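Phosphoglycerol transferase GacH (Streptococcus pyogenes MGAS5005, PDB 6DGM) probably transfers glycerol phosphate to the rhamnose polysaccharide of the streptococcal cell wall, using the manganese-binding, sulfatase-like domain that makes up most of this chain. Local coordinates at residues 34-39 against 127-132; 47-52 against 265-270. All blocks are in the same frame, centred on the assembly; numbering follows the deposited sequence.

Interactions 1 and 2 sit at the two ends of strand 40-46 in the mixed sheet of the sulfatase-like domain, their centres about 24 Å apart and their nearest atoms about 8 Å apart. Segment 34-39 leads into this strand and 47-52 leaves it; 127-132 precedes strand 135-139, which also lies in the sheet, and 265-270 lies on its parallel neighbour 263-269. Along the chain the segments alternate, in the order 34-39, 47-52, 127-132, 265-270. The pair illustrates a principle of alpha/beta folds, that ligand sites gather at the carboxyl ends of the strands: here interaction 2 holds metal and ligand, while interaction 1 packs two loops before the strands.

Interaction 1 (34-39 against 127-132); sequences NNIADQ and SEFYQG
Y130 reaches across to Q39, just before strand 40-46, and gives its hydroxyl to the backbone there, with OH 2.9 Å from Q39 O. The acceptor also lies at the ring edge, near the ring plane, 3.1 Å from Y130 CE2; the hydroxyl stands 32° out of the Q39 carbonyl plane. I36 O comes close to the same hydroxyl, but its bonded partner within the turn is Q39 N. Beside this polar contact, I36 CG2 packs obliquely against CB and CG of F129, 4.2 Å from CB, the two side chains crossing at about a right angle. With CG1 anti to the backbone N (chi1 -167°), I36 sets that atom 4.0 Å from Y130 OH. A37 CB rests 3.9 Å from F129 O.

A second shell fixes the shape of the 34-39 turn. N35 O accepts D38 N and Q39 NE2 (3.1 Å) from opposite faces of its carbonyl plane, so the Q39 amide is tied back to its own segment while its backbone oxygen serves Y130. N35 ND2 in turn bonds to D38 OD2 at 2.9 Å. The I36 side chain also touches helix 314-321, and N34 bonds to T322 and to the backbone of D323, a calcium ligand. Away from the manganese site, the contact packs together two loops with 3-10 turns that lead into strands 40-46 and 135-139 of an alpha/beta fold.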
loop_
_atom_site.group_PDB
_atom_site.type_symbol
_atom_site.label_atom_id
_atom_site.label_comp_id
_atom_site.label_asym_id
_atom_site.label_seq_id
_atom_site.Cartn_x
_atom_site.Cartn_y
_atom_site.Cartn_z
ATOM N N ASN A 34 0.936 -19.314 11.526
ATOM C CA ASN A 34 -0.273 -18.538 11.764
ATOM C C ASN A 34 -1.188 -18.547 10.547
ATOM O O ASN A 34 -0.805 -18.960 9.448
ATOM C CB ASN A 34 0.092 -17.100 12.151
ATOM C CG ASN A 34 0.887 -17.034 13.445
ATOM O OD1 ASN A 34 0.702 -17.860 14.332
ATOM N ND2 ASN A 34 1.779 -16.055 13.550
ATOM N N ASN A 35 -2.418 -18.088 10.777
ATOM C CA ASN A 35 -3.441 -17.953 9.749
ATOM C C ASN A 35 -3.749 -16.478 9.557
ATOM O O ASN A 35 -4.009 -15.765 10.530
ATOM C CB ASN A 35 -4.736 -18.630 10.187
ATOM C CG ASN A 35 -4.537 -20.075 10.558
ATOM O OD1 ASN A 35 -3.950 -20.844 9.805
ATOM N ND2 ASN A 35 -5.019 -20.453 11.740
ATOM N N ILE A 36 -3.756 -16.027 8.300
ATOM C CA ILE A 36 -3.993 -14.613 8.020
ATOM C C ILE A 36 -5.351 -14.174 8.561
ATOM O O ILE A 36 -5.491 -13.068 9.097
ATOM C CB ILE A 36 -3.849 -14.353 6.515
ATOM C CG1 ILE A 36 -3.770 -12.851 6.232
ATOM C CG2 ILE A 36 -4.997 -14.988 5.757
ATOM C CD1 ILE A 36 -2.566 -12.193 6.876
ATOM N N ALA A 37 -6.354 -15.053 8.479
ATOM C CA ALA A 37 -7.704 -14.741 8.928
ATOM C C ALA A 37 -7.825 -14.641 10.445
ATOM O O ALA A 37 -8.897 -14.269 10.934
ATOM C CB ALA A 37 -8.681 -15.799 8.410
ATOM N N ASP A 38 -6.767 -14.951 11.194
ATOM C CA ASP A 38 -6.734 -14.718 12.633
ATOM C C ASP A 38 -6.211 -13.331 12.989
ATOM O O ASP A 38 -6.186 -12.973 14.166
ATOM C CB ASP A 38 -5.853 -15.755 13.337
ATOM C CG ASP A 38 -6.419 -17.150 13.285
ATOM O OD1 ASP A 38 -7.654 -17.315 13.169
ATOM O OD2 ASP A 38 -5.611 -18.088 13.394
ATOM N N GLN A 39 -5.772 -12.558 12.007
ATOM C CA GLN A 39 -5.219 -11.236 12.220
ATOM C C GLN A 39 -6.208 -10.207 11.684
ATOM O O GLN A 39 -6.759 -10.371 10.588
ATOM C CB GLN A 39 -3.927 -11.019 11.408
ATOM C CG GLN A 39 -3.138 -12.251 11.055
ATOM C CD GLN A 39 -2.288 -12.739 12.197
ATOM O OE1 GLN A 39 -1.761 -11.946 12.979
ATOM N NE2 GLN A 39 -2.143 -14.056 12.302
ATOM N N SER A 127 -8.491 -8.957 0.933
ATOM C CA SER A 127 -9.738 -8.831 1.673
ATOM C C SER A 127 -10.624 -10.066 1.580
ATOM O O SER A 127 -11.510 -10.238 2.430
ATOM C CB SER A 127 -10.511 -7.592 1.198
ATOM O OG SER A 127 -10.915 -7.714 -0.164
ATOM N N GLU A 128 -10.403 -10.940 0.585
ATOM C CA GLU A 128 -11.299 -12.075 0.402
ATOM C C GLU A 128 -11.230 -13.084 1.540
ATOM O O GLU A 128 -12.147 -13.902 1.679
ATOM C CB GLU A 128 -11.036 -12.793 -0.930
ATOM C CG GLU A 128 -9.756 -13.607 -0.979
ATOM C CD GLU A 128 -9.559 -14.305 -2.329
ATOM O OE1 GLU A 128 -10.401 -15.153 -2.703
ATOM O OE2 GLU A 128 -8.563 -14.012 -2.999
ATOM N N PHE A 129 -10.169 -13.064 2.343
ATOM C CA PHE A 129 -10.049 -14.004 3.449
ATOM C C PHE A 129 -10.856 -13.588 4.668
ATOM O O PHE A 129 -10.947 -14.367 5.623
ATOM C CB PHE A 129 -8.570 -14.158 3.806
ATOM C CG PHE A 129 -7.734 -14.630 2.645
ATOM C CD1 PHE A 129 -7.784 -15.942 2.230
ATOM C CD2 PHE A 129 -6.936 -13.746 1.955
ATOM C CE1 PHE A 129 -7.027 -16.371 1.149
ATOM C CE2 PHE A 129 -6.190 -14.155 0.885
ATOM C CZ PHE A 129 -6.228 -15.468 0.477
ATOM N N TYR A 130 -11.455 -12.400 4.631
ATOM C CA TYR A 130 -12.268 -11.858 5.704
ATOM C C TYR A 130 -13.735 -11.935 5.309
ATOM O O TYR A 130 -14.078 -11.872 4.126
ATOM C CB TYR A 130 -11.851 -10.391 5.956
ATOM C CG TYR A 130 -10.419 -10.343 6.428
ATOM C CD1 TYR A 130 -9.375 -10.347 5.530
ATOM C CD2 TYR A 130 -10.119 -10.338 7.780
ATOM C CE1 TYR A 130 -8.062 -10.352 5.951
ATOM C CE2 TYR A 130 -8.798 -10.337 8.219
ATOM C CZ TYR A 130 -7.775 -10.341 7.296
ATOM O OH TYR A 130 -6.455 -10.346 7.711
ATOM N N GLN A 131 -14.598 -12.100 6.304
ATOM C CA GLN A 131 -16.029 -12.024 6.056
ATOM C C GLN A 131 -16.380 -10.661 5.470
ATOM O O GLN A 131 -15.786 -9.640 5.826
ATOM C CB GLN A 131 -16.786 -12.231 7.361
ATOM C CG GLN A 131 -16.547 -13.616 7.965
ATOM C CD GLN A 131 -17.215 -13.793 9.297
ATOM O OE1 GLN A 131 -18.447 -13.755 9.402
ATOM N NE2 GLN A 131 -16.408 -13.996 10.341
ATOM N N GLY A 132 -17.356 -10.648 4.564
ATOM C CA GLY A 132 -17.800 -9.400 3.987
ATOM C C GLY A 132 -18.191 -8.367 5.028
ATOM O O GLY A 132 -17.856 -7.183 4.899
#

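Interaction 2 (47-52 against 265-270); sequences ESLSDP and VVFYGD. With MN (manganese (II) ion), chain C; 1GP (sn-glycerol-1-phosphate), chain D.
L49 and G269 bring the two backbones together, their CA atoms 4.3 Å apart where the loop after strand 40-46 meets segment 265-270. G269 has no side chain, and L49 O lies directly against its CA in a nearly straight C-H...O contact (3.3 Å, 171° at the hydrogen); this buried oxygen has no conventional hydrogen-bond partner. L49 crosses F267 at about a right angle, CD1 at the ring edge, 4.1 Å from CZ, and CD2 near CE1.

Toward the metal, S48 N donates to the syn side of D270 OD1 at 2.8 Å, while OD2 binds manganese. E47 grips the ion with both oxygens, OE1 at 2.2 Å and OE2 at 2.3 Å, its chain bent at chi2 (55°). S48 OG bonds to the anti lone pair of E47 OE1, so S48 holds both carboxylates, by backbone N and hydroxyl, and probably helps to orient them, their planes 76° apart. E47 OE2 and D270 OD2 lie 3.2 Å apart, a repulsion the shared manganese probably offsets. T89, H271 and O2P of sn-glycerol-1-phosphate complete six ligating atoms. E47 and D270, at the carboxyl ends of neighbouring parallel strands, are characteristic of the active site of the alkaline phosphatase-sulfatase fold.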
loop_
_atom_site.group_PDB
_atom_site.type_symbol
_atom_site.label_atom_id
_atom_site.label_comp_id
_atom_site.label_asym_id
_atom_site.label_seq_id
_atom_site.Cartn_x
_atom_site.Cartn_y
_atom_site.Cartn_z
ATOM N N GLU A 47 -1.555 9.628 2.539
ATOM C CA GLU A 47 -1.465 10.457 1.348
ATOM C C GLU A 47 -0.229 11.335 1.362
ATOM O O GLU A 47 -0.012 12.113 2.287
ATOM C CB GLU A 47 -2.727 11.315 1.289
ATOM C CG GLU A 47 -2.766 12.352 0.152
ATOM C CD GLU A 47 -2.554 11.722 -1.207
ATOM O OE1 GLU A 47 -1.547 12.066 -1.852
ATOM O OE2 GLU A 47 -3.384 10.896 -1.624
ATOM N N SER A 48 0.564 11.207 0.317
ATOM C CA SER A 48 1.716 12.057 0.050
ATOM C C SER A 48 2.795 11.993 1.122
ATOM O O SER A 48 3.646 12.883 1.174
ATOM C CB SER A 48 1.279 13.513 -0.177
ATOM O OG SER A 48 0.549 13.642 -1.377
ATOM N N LEU A 49 2.832 10.962 1.958
ATOM C CA LEU A 49 3.818 10.916 3.031
ATOM C C LEU A 49 5.177 10.397 2.558
ATOM O O LEU A 49 5.309 9.260 2.100
ATOM C CB LEU A 49 3.305 10.080 4.203
ATOM C CG LEU A 49 4.286 10.081 5.385
ATOM C CD1 LEU A 49 3.537 10.210 6.688
ATOM C CD2 LEU A 49 5.172 8.842 5.387
ATOM N N SER A 50 6.212 11.203 2.757
ATOM C CA SER A 50 7.556 10.779 2.398
ATOM C C SER A 50 8.549 11.709 3.080
ATOM O O SER A 50 8.413 12.938 3.010
ATOM C CB SER A 50 7.746 10.796 0.876
ATOM O OG SER A 50 8.948 10.128 0.505
ATOM N N ASP A 51 9.552 11.123 3.719
ATOM C CA ASP A 51 10.486 11.883 4.527
ATOM C C ASP A 51 11.224 12.887 3.663
ATOM O O ASP A 51 11.964 12.484 2.765
ATOM C CB ASP A 51 11.493 10.927 5.158
ATOM C CG ASP A 51 12.368 11.589 6.203
ATOM O OD1 ASP A 51 12.391 12.835 6.306
ATOM O OD2 ASP A 51 13.050 10.845 6.937
ATOM N N PRO A 52 11.075 14.190 3.906
ATOM C CA PRO A 52 11.826 15.164 3.097
ATOM C C PRO A 52 13.335 15.071 3.259
ATOM O O PRO A 52 14.073 15.570 2.396
ATOM C CB PRO A 52 11.279 16.523 3.554
ATOM C CG PRO A 52 10.550 16.276 4.827
ATOM C CD PRO A 52 10.189 14.826 4.900
ATOM N N VAL A 265 -0.623 -3.395 10.854
ATOM C CA VAL A 265 -0.801 -2.211 10.021
ATOM C C VAL A 265 0.276 -2.220 8.942
ATOM O O VAL A 265 1.471 -2.348 9.244
ATOM C CB VAL A 265 -0.680 -0.922 10.850
ATOM C CG1 VAL A 265 -0.821 0.301 9.959
ATOM C CG2 VAL A 265 -1.709 -0.884 11.993
ATOM N N VAL A 266 -0.148 -2.074 7.690
ATOM C CA VAL A 266 0.740 -1.797 6.569
ATOM C C VAL A 266 0.572 -0.311 6.266
ATOM O O VAL A 266 -0.484 0.112 5.799
ATOM C CB VAL A 266 0.394 -2.648 5.343
ATOM C CG1 VAL A 266 1.337 -2.324 4.195
ATOM C CG2 VAL A 266 0.436 -4.144 5.677
ATOM N N PHE A 267 1.591 0.485 6.572
ATOM C CA PHE A 267 1.537 1.939 6.502
ATOM C C PHE A 267 2.511 2.388 5.428
ATOM O O PHE A 267 3.670 1.977 5.437
ATOM C CB PHE A 267 1.986 2.500 7.858
ATOM C CG PHE A 267 1.939 3.992 7.954
ATOM C CD1 PHE A 267 2.999 4.754 7.488
ATOM C CD2 PHE A 267 0.853 4.631 8.532
ATOM C CE1 PHE A 267 2.974 6.132 7.576
ATOM C CE2 PHE A 267 0.826 6.028 8.627
ATOM C CZ PHE A 267 1.895 6.768 8.144
ATOM N N TYR A 268 2.062 3.263 4.523
ATOM C CA TYR A 268 2.941 3.675 3.441
ATOM C C TYR A 268 2.473 4.998 2.858
ATOM O O TYR A 268 1.275 5.289 2.827
ATOM C CB TYR A 268 3.014 2.610 2.322
ATOM C CG TYR A 268 1.728 2.455 1.533
ATOM C CD1 TYR A 268 0.649 1.747 2.050
ATOM C CD2 TYR A 268 1.601 3.013 0.258
ATOM C CE1 TYR A 268 -0.520 1.597 1.327
ATOM C CE2 TYR A 268 0.429 2.869 -0.473
ATOM C CZ TYR A 268 -0.618 2.159 0.061
ATOM O OH TYR A 268 -1.766 2.017 -0.682
ATOM N N GLY A 269 3.432 5.785 2.379
ATOM C CA GLY A 269 3.083 6.914 1.542
ATOM C C GLY A 269 2.919 6.459 0.103
ATOM O O GLY A 269 3.686 5.641 -0.418
ATOM N N ASP A 270 1.897 7.005 -0.568
ATOM C CA ASP A 270 1.610 6.569 -1.934
ATOM C C ASP A 270 2.600 7.122 -2.956
ATOM O O ASP A 270 2.910 6.447 -3.943
ATOM C CB ASP A 270 0.160 6.855 -2.327
ATOM C CG ASP A 270 -0.263 8.320 -2.147
ATOM O OD1 ASP A 270 0.423 9.100 -1.447
ATOM O OD2 ASP A 270 -1.297 8.706 -2.737
HETATM MN MN MN C . -1.999 10.527 -3.411
HETATM C C3 1GP D . -8.770 11.792 -3.520
HETATM O O3 1GP D . -7.376 9.811 -3.233
HETATM C C2 1GP D . -7.676 10.923 -4.102
HETATM O O2 1GP D . -10.042 11.147 -3.511
HETATM C C1 1GP D . -6.415 11.737 -4.353
HETATM O O1P 1GP D . -5.503 11.004 -5.177
HETATM O O2P 1GP D . -3.075 11.999 -4.741
HETATM O O3P 1GP D . -3.850 10.915 -7.010
HETATM O O4P 1GP D . -4.755 13.173 -6.264
HETATM P P 1GP D . -4.221 11.786 -5.789
#